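Local coordinates for SVS_variant_AS1 (PDB 6TJA), which is an engineered variant of a reconstructed ancestral terpene cyclase and probably cyclises geranylgeranyl diphosphate to the diterpene spiroviolene, at residues M181-A186 / A220-A225. Residues are numbered along the deposited sequence; the frame is centred on the assembly and turned at random.
Sequences MRLLSA and AIMVAA
At the probable helix-G break of a class I terpene cyclase fold, at the C-terminal end of helix 175-185, Leu-183 and Ala-186 pack on Ile-221, Met-222 and Ala-225 of helix 211-231. The short segments run nearly perpendicular, at 86°, with axes 8.9 Å apart. Leu-183 CD1 reaches between two side chains, 3.8 Å from Ile-221 CG2 and 3.8 Å from Met-222 CE. Bends at chi2 and chi3 (68° and 88°) fold the Met-222 chain back, setting CE 4.0 Å from Leu-183 CB. Ile-221 CG2 sits tightly against a carbonyl, 3.2 Å from Leu-183 O. Toward the C-terminal ends of both segments, Ala-186 CB and Ala-225 CB meet at 3.9 Å. By position and sequence, Arg-182, Ser-185 and Ala-186 probably correspond to the pyrophosphate sensor, linker and effector of related cyclases. The Arg-182 chain lies alongside, its CG 4.1 Å from Ala-225 CB, while Ala-186 CB stands over one guanidinium face near the rim and Ser-185 OG lies at the edge, in plane. Arg-182 NH2 is salt-bridged to OD1 of Asp-229, which falls in the probable NSE metal-binding motif. Leu-183 touches a bound PEG, probably from the crystallisation liquor, and Arg-112 of the second subunit.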
loop_
_atom_site.group_PDB
_atom_site.type_symbol
_atom_site.label_atom_id
_atom_site.label_comp_id
_atom_site.label_asym_id
_atom_site.label_seq_id
_atom_site.Cartn_x
_atom_site.Cartn_y
_atom_site.Cartn_z
ATOM N N MET A 181 -1.443 14.208 -0.941
ATOM C CA MET A 181 -2.559 13.558 -0.223
ATOM C C MET A 181 -3.651 13.174 -1.232
ATOM O O MET A 181 -4.131 12.026 -1.233
ATOM C CB MET A 181 -3.138 14.527 0.810
ATOM C CG MET A 181 -4.283 13.982 1.565
ATOM S SD MET A 181 -5.136 15.188 2.574
ATOM C CE MET A 181 -6.017 16.123 1.336
ATOM N N ARG A 182 -4.021 14.125 -2.062
ATOM C CA ARG A 182 -5.156 14.051 -2.991
ATOM C C ARG A 182 -4.831 13.080 -4.132
ATOM O O ARG A 182 -5.753 12.460 -4.675
ATOM C CB ARG A 182 -5.442 15.486 -3.428
ATOM C CG ARG A 182 -6.691 15.649 -4.268
ATOM C CD ARG A 182 -7.943 15.368 -3.466
ATOM N NE ARG A 182 -9.074 15.619 -4.345
ATOM C CZ ARG A 182 -10.234 14.997 -4.267
ATOM N NH1 ARG A 182 -10.430 14.056 -3.360
ATOM N NH2 ARG A 182 -11.176 15.303 -5.133
ATOM N N LEU A 183 -3.560 12.945 -4.480
ATOM C CA LEU A 183 -3.086 11.923 -5.433
ATOM C C LEU A 183 -3.645 10.579 -4.962
ATOM O O LEU A 183 -4.035 9.779 -5.790
ATOM C CB LEU A 183 -1.563 11.967 -5.415
ATOM C CG LEU A 183 -0.777 11.157 -6.449
ATOM C CD1 LEU A 183 -1.096 11.562 -7.891
ATOM C CD2 LEU A 183 0.711 11.371 -6.168
ATOM N N LEU A 184 -3.725 10.386 -3.655
ATOM C CA LEU A 184 -4.185 9.125 -3.038
ATOM C C LEU A 184 -5.692 9.159 -2.736
ATOM O O LEU A 184 -6.370 8.164 -3.046
ATOM C CB LEU A 184 -3.336 8.927 -1.782
ATOM C CG LEU A 184 -1.837 8.728 -2.011
ATOM C CD1 LEU A 184 -1.158 8.348 -0.704
ATOM C CD2 LEU A 184 -1.585 7.644 -3.075
ATOM N N SER A 185 -6.182 10.212 -2.060
ATOM C CA SER A 185 -7.499 10.248 -1.369
ATOM C C SER A 185 -8.651 10.324 -2.374
ATOM O O SER A 185 -9.782 9.949 -2.019
ATOM C CB SER A 185 -7.579 11.383 -0.412
ATOM O OG SER A 185 -7.500 12.617 -1.098
ATOM N N ALA A 186 -8.393 10.794 -3.588
ATOM C CA ALA A 186 -9.445 10.926 -4.629
ATOM C C ALA A 186 -9.742 9.587 -5.312
ATOM O O ALA A 186 -10.669 9.590 -6.058
ATOM C CB ALA A 186 -9.095 11.996 -5.642
ATOM N N ALA A 220 -1.905 11.260 -14.667
ATOM C CA ALA A 220 -3.290 10.962 -15.056
ATOM C C ALA A 220 -4.159 11.114 -13.813
ATOM O O ALA A 220 -5.249 11.725 -13.901
ATOM C CB ALA A 220 -3.379 9.591 -15.657
ATOM N N ILE A 221 -3.692 10.556 -12.689
ATOM C CA ILE A 221 -4.435 10.525 -11.399
ATOM C C ILE A 221 -4.595 11.952 -10.879
ATOM O O ILE A 221 -5.695 12.286 -10.451
ATOM C CB ILE A 221 -3.747 9.588 -10.399
ATOM C CG1 ILE A 221 -3.939 8.140 -10.830
ATOM C CG2 ILE A 221 -4.234 9.799 -8.971
ATOM C CD1 ILE A 221 -3.069 7.181 -10.051
ATOM N N MET A 222 -3.554 12.770 -10.976
ATOM C CA MET A 222 -3.519 14.135 -10.417
ATOM C C MET A 222 -4.451 15.025 -11.232
ATOM O O MET A 222 -5.144 15.833 -10.630
ATOM C CB MET A 222 -2.101 14.702 -10.417
ATOM C CG MET A 222 -1.961 15.981 -9.570
ATOM S SD MET A 222 -2.175 15.685 -7.779
ATOM C CE MET A 222 -0.481 15.299 -7.401
ATOM N N VAL A 223 -4.522 14.859 -12.551
ATOM C CA VAL A 223 -5.434 15.681 -13.395
ATOM C C VAL A 223 -6.875 15.292 -13.058
ATOM O O VAL A 223 -7.685 16.217 -12.837
ATOM C CB VAL A 223 -5.152 15.549 -14.895
ATOM C CG1 VAL A 223 -6.212 16.287 -15.710
ATOM C CG2 VAL A 223 -3.750 16.031 -15.245
ATOM N N ALA A 224 -7.170 13.988 -12.973
ATOM C CA ALA A 224 -8.515 13.461 -12.632
ATOM C C ALA A 224 -8.944 13.977 -11.255
ATOM O O ALA A 224 -10.126 14.329 -11.097
ATOM C CB ALA A 224 -8.542 11.944 -12.632
ATOM N N ALA A 225 -8.041 13.937 -10.276
ATOM C CA ALA A 225 -8.264 14.471 -8.914
ATOM C C ALA A 225 -8.645 15.955 -8.980
ATOM O O ALA A 225 -9.571 16.360 -8.315
ATOM C CB ALA A 225 -7.029 14.286 -8.068
#